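Local coordinates for protein probable TonB-dependent siderophore receptor PirA (Acinetobacter baumannii, PDB 5FR8) that probably takes part in the first step of iron uptake by binding iron-chelating siderophores at the outer membrane, possibly including ferric enterobactin, at residues F172-E178 with R723-L729; Q476-L482 with L500-L506; V546-G552 with T565-R571. All coordinates share one frame; numbering follows the deposited sequence.

Interaction 1 (F172-E178 with R723-L729)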
loop_
_atom_site.group_PDB
_atom_site.type_symbol
_atom_site.label_atom_id
_atom_site.label_comp_id
_atom_site.label_asym_id
_atom_site.label_seq_id
_atom_site.Cartn_x
_atom_site.Cartn_y
_atom_site.Cartn_z
ATOM N N PHE A 172 10.937 -6.697 22.624
ATOM C CA PHE A 172 11.384 -7.860 21.866
ATOM C C PHE A 172 10.144 -8.548 21.365
ATOM O O PHE A 172 9.047 -8.346 21.897
ATOM C CB PHE A 172 12.161 -8.852 22.741
ATOM C CG PHE A 172 13.473 -8.314 23.281
ATOM C CD1 PHE A 172 13.493 -7.362 24.289
ATOM C CD2 PHE A 172 14.682 -8.778 22.797
ATOM C CE1 PHE A 172 14.690 -6.866 24.787
ATOM C CE2 PHE A 172 15.880 -8.291 23.294
ATOM C CZ PHE A 172 15.884 -7.333 24.287
ATOM N N TYR A 173 10.302 -9.366 20.345
ATOM C CA TYR A 173 9.193 -10.165 19.858
ATOM C C TYR A 173 9.722 -11.358 19.105
ATOM O O TYR A 173 10.757 -11.286 18.451
ATOM C CB TYR A 173 8.284 -9.348 18.932
ATOM C CG TYR A 173 7.269 -10.192 18.165
ATOM C CD1 TYR A 173 7.650 -10.938 17.051
ATOM C CD2 TYR A 173 5.944 -10.233 18.559
ATOM C CE1 TYR A 173 6.738 -11.702 16.352
ATOM C CE2 TYR A 173 5.024 -10.988 17.871
ATOM C CZ TYR A 173 5.425 -11.722 16.766
ATOM O OH TYR A 173 4.502 -12.484 16.079
ATOM N N THR A 174 8.998 -12.461 19.181
ATOM C CA THR A 174 9.363 -13.630 18.405
ATOM C C THR A 174 8.113 -14.361 18.005
ATOM O O THR A 174 7.146 -14.377 18.751
ATOM C CB THR A 174 10.305 -14.539 19.212
ATOM O OG1 THR A 174 10.691 -15.659 18.412
ATOM C CG2 THR A 174 9.636 -14.996 20.499
ATOM N N SER A 175 8.120 -14.942 16.819
ATOM C CA SER A 175 7.027 -15.814 16.392
ATOM C C SER A 175 7.606 -17.158 15.987
ATOM O O SER A 175 8.651 -17.206 15.341
ATOM C CB SER A 175 6.274 -15.205 15.207
ATOM O OG SER A 175 5.782 -16.214 14.334
ATOM N N GLN A 176 6.912 -18.235 16.339
ATOM C CA GLN A 176 7.455 -19.580 16.209
ATOM C C GLN A 176 6.447 -20.587 15.627
ATOM O O GLN A 176 5.690 -21.235 16.365
ATOM C CB GLN A 176 7.919 -20.051 17.581
ATOM C CG GLN A 176 9.142 -19.317 18.095
ATOM C CD GLN A 176 10.333 -19.504 17.178
ATOM O OE1 GLN A 176 10.443 -20.510 16.486
ATOM N NE2 GLN A 176 11.223 -18.519 17.155
ATOM N N PRO A 177 6.438 -20.721 14.299
ATOM C CA PRO A 177 5.438 -21.529 13.620
ATOM C C PRO A 177 5.626 -22.995 13.930
ATOM O O PRO A 177 6.760 -23.456 13.942
ATOM C CB PRO A 177 5.707 -21.273 12.132
ATOM C CG PRO A 177 6.490 -20.024 12.082
ATOM C CD PRO A 177 7.297 -20.001 13.351
ATOM N N GLU A 178 4.527 -23.709 14.180
ATOM C CA GLU A 178 4.559 -25.155 14.366
ATOM C C GLU A 178 5.226 -25.805 13.178
ATOM O O GLU A 178 6.084 -26.663 13.342
ATOM C CB GLU A 178 3.138 -25.732 14.457
ATOM C CG GLU A 178 2.702 -26.122 15.856
ATOM C CD GLU A 178 1.355 -26.807 15.874
ATOM O OE1 GLU A 178 0.947 -27.394 14.846
ATOM O OE2 GLU A 178 0.704 -26.741 16.933
ATOM N N ARG A 723 -0.435 -22.557 12.238
ATOM C CA ARG A 723 -0.418 -22.228 13.659
ATOM C C ARG A 723 0.979 -21.742 14.075
ATOM O O ARG A 723 1.998 -22.305 13.664
ATOM C CB ARG A 723 -0.866 -23.438 14.510
ATOM C CG ARG A 723 -1.276 -23.071 15.930
ATOM C CD ARG A 723 -1.374 -24.282 16.846
ATOM N NE ARG A 723 -2.648 -24.998 16.732
ATOM C CZ ARG A 723 -2.809 -26.199 16.180
ATOM N NH1 ARG A 723 -1.786 -26.874 15.663
ATOM N NH2 ARG A 723 -4.015 -26.734 16.146
ATOM N N ALA A 724 1.008 -20.675 14.870
ATOM C CA ALA A 724 2.263 -20.067 15.296
ATOM C C ALA A 724 2.139 -19.552 16.721
ATOM O O ALA A 724 1.171 -18.874 17.061
ATOM C CB ALA A 724 2.647 -18.933 14.362
ATOM N N TYR A 725 3.118 -19.903 17.551
ATOM C CA TYR A 725 3.173 -19.417 18.914
ATOM C C TYR A 725 4.133 -18.249 18.949
ATOM O O TYR A 725 5.260 -18.336 18.450
ATOM C CB TYR A 725 3.631 -20.512 19.874
ATOM C CG TYR A 725 2.937 -21.850 19.677
ATOM C CD1 TYR A 725 1.724 -22.131 20.292
ATOM C CD2 TYR A 725 3.511 -22.834 18.878
ATOM C CE1 TYR A 725 1.102 -23.351 20.110
ATOM C CE2 TYR A 725 2.901 -24.054 18.693
ATOM C CZ TYR A 725 1.697 -24.312 19.306
ATOM O OH TYR A 725 1.096 -25.531 19.107
ATOM N N TYR A 726 3.681 -17.157 19.545
ATOM C CA TYR A 726 4.455 -15.943 19.574
ATOM C C TYR A 726 4.462 -15.332 20.986
ATOM O O TYR A 726 3.629 -15.700 21.830
ATOM C CB TYR A 726 3.890 -14.978 18.540
ATOM C CG TYR A 726 2.506 -14.469 18.863
ATOM C CD1 TYR A 726 2.334 -13.318 19.628
ATOM C CD2 TYR A 726 1.374 -15.122 18.413
ATOM C CE1 TYR A 726 1.075 -12.827 19.930
ATOM C CE2 TYR A 726 0.105 -14.649 18.724
ATOM C CZ TYR A 726 -0.034 -13.498 19.480
ATOM O OH TYR A 726 -1.280 -12.991 19.779
ATOM N N ALA A 727 5.429 -14.441 21.242
ATOM C CA ALA A 727 5.566 -13.758 22.542
ATOM C C ALA A 727 6.361 -12.462 22.423
ATOM O O ALA A 727 7.272 -12.368 21.614
ATOM C CB ALA A 727 6.219 -14.671 23.564
ATOM N N SER A 728 6.001 -11.469 23.228
ATOM C CA SER A 728 6.662 -10.169 23.189
ATOM C C SER A 728 6.786 -9.588 24.588
ATOM O O SER A 728 5.806 -9.562 25.329
ATOM C CB SER A 728 5.871 -9.200 22.314
ATOM O OG SER A 728 4.678 -8.784 22.961
ATOM N N LEU A 729 7.980 -9.117 24.946
ATOM C CA LEU A 729 8.181 -8.484 26.245
ATOM C C LEU A 729 8.819 -7.100 26.103
ATOM O O LEU A 729 9.707 -6.875 25.272
ATOM C CB LEU A 729 8.995 -9.380 27.172
ATOM C CG LEU A 729 10.511 -9.249 27.121
ATOM C CD1 LEU A 729 10.969 -8.111 28.020
ATOM C CD2 LEU A 729 11.165 -10.546 27.554
#
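Tyr173 brings the phenol end of its ring against the base of the Tyr726 side chain, with its OH 3.6 Å from Tyr726 CB. The ring bodies touch more loosely, Tyr173 CE2 lying 4.0 Å from Tyr726 CD1, and the two side chains meet at a slant instead of stacking. Nearer its root the same ring leans on Ser728, where Tyr173 CD2 comes within 3.9 Å of Ser728 CB. Tyr726 sets CG between its backbone N and carbonyl carbon (chi1 67°), which leads the outer part of its ring away from the neighbouring strand. This face, with Tyr173, Ser175 and Tyr726 buried and Pro177, Ala724 and Ser728 beside them, looks into the barrel: Tyr173 also packs on Pro53 and Arg55 of the plug. The strands run antiparallel at 164°, and because they are the first and last strands of the TonB-dependent receptor barrel, their pairing is the seam that closes the cylinder. Backbone bonds in both directions join Thr174 to Ala727 and Gln176 to Tyr725. Beyond the strand end, Glu178 N reaches Arg723 O at 2.9 Å. Tyr725 OH donates to the anti lone pair of Glu178 OE2 at 2.5 Å, while Arg723 NH1 lies close to both carboxylate oxygens, 2.8 Å from Glu178 OE2 in a salt bridge and 2.9 Å from OE1; its hydrogen bond to OE2, bent (132°), is weak. Leu702 O holds Arg723 NE.

Interaction 2 (Q476-L482 with L500-L506)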
loop_
_atom_site.group_PDB
_atom_site.type_symbol
_atom_site.label_atom_id
_atom_site.label_comp_id
_atom_site.label_asym_id
_atom_site.label_seq_id
_atom_site.Cartn_x
_atom_site.Cartn_y
_atom_site.Cartn_z
ATOM N N GLN A 476 4.352 4.085 -16.582
ATOM C CA GLN A 476 3.199 4.297 -17.435
ATOM C C GLN A 476 3.346 5.526 -18.326
ATOM O O GLN A 476 2.826 5.546 -19.446
ATOM C CB GLN A 476 1.955 4.472 -16.566
ATOM C CG GLN A 476 1.599 3.218 -15.789
ATOM C CD GLN A 476 0.482 3.450 -14.807
ATOM O OE1 GLN A 476 0.350 4.539 -14.271
ATOM N NE2 GLN A 476 -0.304 2.418 -14.545
ATOM N N ASN A 477 4.011 6.561 -17.816
ATOM C CA ASN A 477 4.217 7.790 -18.604
ATOM C C ASN A 477 5.356 7.730 -19.607
ATOM O O ASN A 477 5.318 8.386 -20.642
ATOM C CB ASN A 477 4.494 8.977 -17.695
ATOM C CG ASN A 477 3.283 9.836 -17.503
ATOM O OD1 ASN A 477 2.273 9.647 -18.183
ATOM N ND2 ASN A 477 3.377 10.801 -16.598
ATOM N N ALA A 478 6.362 6.933 -19.294
ATOM C CA ALA A 478 7.665 7.082 -19.908
ATOM C C ALA A 478 7.771 6.461 -21.289
ATOM O O ALA A 478 7.653 5.251 -21.424
ATOM C CB ALA A 478 8.716 6.476 -18.994
ATOM N N GLU A 479 8.049 7.281 -22.300
ATOM C CA GLU A 479 8.210 6.767 -23.660
ATOM C C GLU A 479 9.414 5.823 -23.802
ATOM O O GLU A 479 9.499 5.034 -24.750
ATOM C CB GLU A 479 8.264 7.917 -24.675
ATOM C CG GLU A 479 6.878 8.335 -25.166
ATOM C CD GLU A 479 6.862 9.631 -25.941
ATOM O OE1 GLU A 479 7.942 10.073 -26.401
ATOM O OE2 GLU A 479 5.762 10.208 -26.091
ATOM N N GLY A 480 10.310 5.862 -22.828
ATOM C CA GLY A 480 11.538 5.069 -22.895
ATOM C C GLY A 480 11.376 3.703 -22.262
ATOM O O GLY A 480 12.319 2.897 -22.265
ATOM N N TYR A 481 10.172 3.433 -21.751
ATOM C CA TYR A 481 9.826 2.107 -21.221
ATOM C C TYR A 481 9.090 1.254 -22.299
ATOM O O TYR A 481 7.956 1.558 -22.679
ATOM C CB TYR A 481 8.986 2.279 -19.948
ATOM C CG TYR A 481 8.659 1.004 -19.183
ATOM C CD1 TYR A 481 9.628 0.037 -18.971
ATOM C CD2 TYR A 481 7.376 0.789 -18.652
ATOM C CE1 TYR A 481 9.334 -1.128 -18.271
ATOM C CE2 TYR A 481 7.080 -0.367 -17.950
ATOM C CZ TYR A 481 8.063 -1.326 -17.768
ATOM O OH TYR A 481 7.825 -2.481 -17.081
ATOM N N LEU A 482 9.757 0.212 -22.809
ATOM C CA LEU A 482 9.153 -0.707 -23.778
ATOM C C LEU A 482 9.264 -2.126 -23.256
ATOM O O LEU A 482 10.294 -2.493 -22.687
ATOM C CB LEU A 482 9.854 -0.615 -25.141
ATOM C CG LEU A 482 9.579 0.624 -26.003
ATOM C CD1 LEU A 482 10.696 0.823 -27.003
ATOM C CD2 LEU A 482 8.254 0.512 -26.727
ATOM N N LEU A 500 4.564 -2.917 -25.914
ATOM C CA LEU A 500 3.855 -1.981 -25.055
ATOM C C LEU A 500 4.794 -0.865 -24.641
ATOM O O LEU A 500 5.809 -1.104 -23.984
ATOM C CB LEU A 500 3.323 -2.698 -23.815
ATOM C CG LEU A 500 2.601 -1.810 -22.808
ATOM C CD1 LEU A 500 1.327 -1.254 -23.418
ATOM C CD2 LEU A 500 2.293 -2.583 -21.537
ATOM N N GLN A 501 4.436 0.358 -25.020
ATOM C CA GLN A 501 5.252 1.530 -24.730
ATOM C C GLN A 501 4.572 2.430 -23.708
ATOM O O GLN A 501 3.351 2.456 -23.626
ATOM C CB GLN A 501 5.482 2.318 -26.019
ATOM C CG GLN A 501 6.504 3.426 -25.872
ATOM C CD GLN A 501 6.869 4.045 -27.191
ATOM O OE1 GLN A 501 6.096 4.000 -28.151
ATOM N NE2 GLN A 501 8.070 4.603 -27.259
ATOM N N GLY A 502 5.358 3.175 -22.940
ATOM C CA GLY A 502 4.800 4.215 -22.078
ATOM C C GLY A 502 4.183 5.341 -22.891
ATOM O O GLY A 502 4.423 5.465 -24.087
ATOM N N ASN A 503 3.381 6.166 -22.225
ATOM C CA ASN A 503 2.590 7.207 -22.884
ATOM C C ASN A 503 2.625 8.512 -22.105
ATOM O O ASN A 503 2.113 8.581 -20.988
ATOM C CB ASN A 503 1.147 6.725 -22.985
ATOM C CG ASN A 503 0.268 7.639 -23.798
ATOM O OD1 ASN A 503 0.694 8.691 -24.249
ATOM N ND2 ASN A 503 -0.976 7.234 -23.979
ATOM N N GLY A 504 3.219 9.547 -22.698
ATOM C CA GLY A 504 3.307 10.849 -22.045
ATOM C C GLY A 504 2.003 11.620 -22.075
ATOM O O GLY A 504 1.877 12.645 -21.383
ATOM N N ASP A 505 1.044 11.129 -22.876
ATOM C CA ASP A 505 -0.213 11.832 -23.176
ATOM C C ASP A 505 -1.418 11.222 -22.458
ATOM O O ASP A 505 -2.568 11.614 -22.701
ATOM C CB ASP A 505 -0.470 11.897 -24.695
ATOM C CG ASP A 505 0.506 12.841 -25.432
ATOM O OD1 ASP A 505 1.142 13.725 -24.801
ATOM O OD2 ASP A 505 0.640 12.695 -26.666
ATOM N N LEU A 506 -1.146 10.278 -21.562
ATOM C CA LEU A 506 -2.153 9.784 -20.629
ATOM C C LEU A 506 -2.806 10.902 -19.798
ATOM O O LEU A 506 -2.119 11.814 -19.319
ATOM C CB LEU A 506 -1.505 8.810 -19.643
ATOM C CG LEU A 506 -1.203 7.388 -20.105
ATOM C CD1 LEU A 506 -0.363 6.652 -19.066
ATOM C CD2 LEU A 506 -2.495 6.629 -20.391
#
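Gln501 extends its side chain along Leu482 and hands its amide to the backbone of Glu479. In this hydrogen bond Gln501 NE2 lies 2.9 Å from Glu479 O, in the carbonyl plane and on a lone pair, while the oxygen sits close to the amide's own plane. Each partner thus lies in the plane of the other's group, and an N-H...O angle of 164° makes the bond nearly straight. NE2 also makes a weak bond to Leu400 O. CG of Gln501 stands anti to the backbone N (chi1 -171°) with the chain extended beyond it, which gives the amide the reach to span the gap. Two backbone bonds flank this one: Gly502 N donates to Tyr481 O at 3.1 Å, and Asn503 N to Gln476 O at 2.9 Å. The second uses the carbonyl of the penultimate residue of the short helix 474-477, tying that end to the returning chain. Both segments belong to the long connection between barrel strands 459-470 and 509-521, which also carries the Cys490-Cys498 disulfide; this contact draws the start and finish of that excursion together. Turns shape each side. A type I turn runs from Ala478 to Tyr481, and Asn503 OD1 accepts from Asp505 N in an Asx turn, its ND2 being taken by Trp572 O. Among CA-H...O contacts, Gly502 CA approaches Ala478 O at 3.1 Å, so the glycine backbone lies directly against the turn. Across the segments, two leucines supply the apolar packing. Leu482 CD2 lies alongside the aliphatic part of Gln501, 3.4 Å from Gln501 CB, and Leu506 CD1 rests 4.0 Å from Gln476 CB. Tyr481 points its hydroxyl elsewhere, to Arg111 and Tyr112 of the plug.

Interaction 3 (V546-G552 with T565-R571)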
loop_
_atom_site.group_PDB
_atom_site.type_symbol
_atom_site.label_atom_id
_atom_site.label_comp_id
_atom_site.label_asym_id
_atom_site.label_seq_id
_atom_site.Cartn_x
_atom_site.Cartn_y
_atom_site.Cartn_z
ATOM N N VAL A 546 -4.021 -0.959 -31.336
ATOM C CA VAL A 546 -2.735 -0.795 -32.005
ATOM C C VAL A 546 -2.635 0.612 -32.572
ATOM O O VAL A 546 -3.315 0.956 -33.535
ATOM C CB VAL A 546 -2.530 -1.842 -33.123
ATOM C CG1 VAL A 546 -2.456 -3.222 -32.513
ATOM C CG2 VAL A 546 -3.660 -1.803 -34.142
ATOM N N VAL A 547 -1.788 1.426 -31.961
ATOM C CA VAL A 547 -1.575 2.810 -32.412
ATOM C C VAL A 547 -0.722 2.929 -33.689
ATOM O O VAL A 547 -0.637 4.008 -34.285
ATOM C CB VAL A 547 -0.905 3.649 -31.312
ATOM C CG1 VAL A 547 -1.762 3.658 -30.057
ATOM C CG2 VAL A 547 0.498 3.127 -31.009
ATOM N N GLY A 548 -0.075 1.829 -34.088
ATOM C CA GLY A 548 0.715 1.805 -35.310
ATOM C C GLY A 548 1.642 0.619 -35.309
ATOM O O GLY A 548 1.557 -0.241 -34.440
ATOM N N THR A 549 2.547 0.563 -36.270
ATOM C CA THR A 549 3.424 -0.588 -36.384
ATOM C C THR A 549 4.877 -0.166 -36.640
ATOM O O THR A 549 5.114 0.945 -37.102
ATOM C CB THR A 549 2.916 -1.499 -37.498
ATOM O OG1 THR A 549 3.715 -2.680 -37.540
ATOM C CG2 THR A 549 2.964 -0.793 -38.846
ATOM N N VAL A 550 5.841 -1.038 -36.314
ATOM C CA VAL A 550 7.275 -0.747 -36.546
ATOM C C VAL A 550 8.067 -1.999 -36.900
ATOM O O VAL A 550 7.775 -3.078 -36.380
ATOM C CB VAL A 550 7.953 -0.110 -35.307
ATOM C CG1 VAL A 550 7.971 -1.070 -34.123
ATOM C CG2 VAL A 550 9.372 0.332 -35.634
ATOM N N ASP A 551 9.082 -1.845 -37.760
ATOM C CA ASP A 551 9.952 -2.958 -38.175
ATOM C C ASP A 551 11.267 -2.966 -37.425
ATOM O O ASP A 551 12.059 -2.033 -37.530
ATOM C CB ASP A 551 10.248 -2.899 -39.669
ATOM C CG ASP A 551 9.173 -3.550 -40.493
ATOM O OD1 ASP A 551 8.682 -4.637 -40.092
ATOM O OD2 ASP A 551 8.817 -2.963 -41.539
ATOM N N GLY A 552 11.500 -4.047 -36.689
ATOM C CA GLY A 552 12.618 -4.132 -35.769
ATOM C C GLY A 552 13.613 -5.204 -36.166
ATOM O O GLY A 552 13.292 -6.386 -36.285
ATOM N N THR A 565 11.153 -7.797 -37.921
ATOM C CA THR A 565 9.922 -8.276 -37.363
ATOM C C THR A 565 8.938 -7.124 -37.301
ATOM O O THR A 565 9.239 -6.076 -36.761
ATOM C CB THR A 565 10.168 -8.859 -35.969
ATOM O OG1 THR A 565 11.280 -9.762 -36.033
ATOM C CG2 THR A 565 8.943 -9.602 -35.475
ATOM N N LYS A 566 7.768 -7.324 -37.885
ATOM C CA LYS A 566 6.722 -6.345 -37.814
ATOM C C LYS A 566 6.110 -6.456 -36.425
ATOM O O LYS A 566 5.632 -7.514 -36.040
ATOM C CB LYS A 566 5.690 -6.632 -38.894
ATOM C CG LYS A 566 4.959 -5.408 -39.374
ATOM C CD LYS A 566 4.185 -5.777 -40.620
ATOM C CE LYS A 566 3.255 -4.655 -41.057
ATOM N NZ LYS A 566 1.929 -5.171 -41.509
ATOM N N TRP A 567 6.175 -5.372 -35.660
ATOM C CA TRP A 567 5.602 -5.356 -34.326
ATOM C C TRP A 567 4.325 -4.520 -34.323
ATOM O O TRP A 567 4.248 -3.471 -34.980
ATOM C CB TRP A 567 6.593 -4.773 -33.303
ATOM C CG TRP A 567 7.769 -5.658 -33.000
ATOM C CD1 TRP A 567 8.982 -5.616 -33.598
ATOM C CD2 TRP A 567 7.839 -6.708 -32.022
ATOM N NE1 TRP A 567 9.804 -6.574 -33.065
ATOM C CE2 TRP A 567 9.119 -7.261 -32.100
ATOM C CE3 TRP A 567 6.942 -7.229 -31.092
ATOM C CZ2 TRP A 567 9.530 -8.308 -31.283
ATOM C CZ3 TRP A 567 7.356 -8.276 -30.277
ATOM C CH2 TRP A 567 8.629 -8.802 -30.380
ATOM N N ASN A 568 3.338 -4.978 -33.561
ATOM C CA ASN A 568 2.155 -4.188 -33.264
ATOM C C ASN A 568 2.463 -3.331 -32.044
ATOM O O ASN A 568 3.011 -3.825 -31.049
ATOM C CB ASN A 568 0.947 -5.096 -33.003
ATOM C CG ASN A 568 0.581 -5.919 -34.220
ATOM O OD1 ASN A 568 0.242 -5.366 -35.254
ATOM N ND2 ASN A 568 0.698 -7.230 -34.122
ATOM N N ILE A 569 2.152 -2.046 -32.128
ATOM C CA ILE A 569 2.474 -1.142 -31.048
ATOM C C ILE A 569 1.233 -0.832 -30.224
ATOM O O ILE A 569 0.295 -0.168 -30.697
ATOM C CB ILE A 569 3.034 0.184 -31.569
ATOM C CG1 ILE A 569 4.252 -0.038 -32.452
ATOM C CG2 ILE A 569 3.374 1.098 -30.410
ATOM C CD1 ILE A 569 4.633 1.193 -33.251
ATOM N N LEU A 570 1.247 -1.294 -28.979
ATOM C CA LEU A 570 0.253 -0.890 -27.987
ATOM C C LEU A 570 0.880 0.134 -27.064
ATOM O O LEU A 570 2.100 0.195 -26.940
ATOM C CB LEU A 570 -0.175 -2.104 -27.158
ATOM C CG LEU A 570 -0.727 -3.283 -27.963
ATOM C CD1 LEU A 570 -0.708 -4.577 -27.153
ATOM C CD2 LEU A 570 -2.124 -2.954 -28.483
ATOM N N ARG A 571 0.063 0.917 -26.387
ATOM C CA ARG A 571 0.594 1.780 -25.346
ATOM C C ARG A 571 -0.304 1.814 -24.109
ATOM O O ARG A 571 -1.509 1.621 -24.194
ATOM C CB ARG A 571 0.806 3.197 -25.898
ATOM C CG ARG A 571 -0.360 3.717 -26.706
ATOM C CD ARG A 571 -0.269 5.215 -26.969
ATOM N NE ARG A 571 -1.586 5.846 -26.845
ATOM C CZ ARG A 571 -1.814 7.144 -26.986
ATOM N NH1 ARG A 571 -0.814 7.970 -27.261
ATOM N NH2 ARG A 571 -3.047 7.615 -26.851
#
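Thr549 and Val550 both donate to Trp567 O, so a single carbonyl is gripped by a side chain and by the backbone. The hydroxyl OG1 of Thr549 lies 2.7 Å from Trp567 O, raised well above the carbonyl plane, whereas Val550 N approaches in that plane at 3.2 Å. Thr549 can reach because OG1 stands anti to its backbone N (chi1 -175°), an orientation that also brings OG1 against Lys566 CG. Trp567 N returns a bond to Val550 O at 2.9 Å, and Gly552 and Thr565 exchange another backbone pair. Ile569 is the main apolar partner. Its CD1 sits 4.1 Å from Val550 CB, and its CG2 meets Val547 CG2 at 3.6 Å, the side chains crossing at about a right angle in both cases. Val547 N also bonds to Ile569 O, almost on the line of the carbonyl. Next along the chain, Val547 CG1 touches the aliphatic part of Arg571, 3.6 Å from Arg571 CG. The arrangement is an antiparallel beta hairpin of strands 548-553 and 564-591, the second of which is a long barrel strand whose first part pairs with 548-553 and, in parallel, with 498-501; the hairpin strand directions differ by 149°. On the face of Val550, Trp567 and Ile569, the indole has Val550 O at its edge and Thr565 CG2 over one face, offset toward the rim. Tyr396 meets the same indole edge-to-face, and Gln399 and Leu400 of helix 396-400 add to that side. Across the strand, Leu570 packs on Cys498 and Leu500, and Asn568 shares backbone bonds with Arg497 and Leu499. Arg571 NE makes a salt bridge to Glu573.

How the interactions relate
Interactions 2 and 3 are neighbours, with centres about 14 Å apart, and are joined through strand 564-591, on which one segment of interaction 3 lies and beside which strand 498-501 of interaction 2 runs parallel. They meet where Gln501 N lies 3.0 Å from Leu570 O, a probable hydrogen bond. Interaction 1 lies on the opposite side of the chain's centre, about 46 Å from interaction 2 between centres. Interaction 2 is mostly buried and works through turns and amide-to-carbonyl bonds; interactions 1 and 3 are antiparallel strand pairings, each with one more buried face. Interaction 1 ends in a carboxylate held by a tyrosine hydroxyl and an arginine, whereas interaction 3 relies on aliphatic packing and an indole.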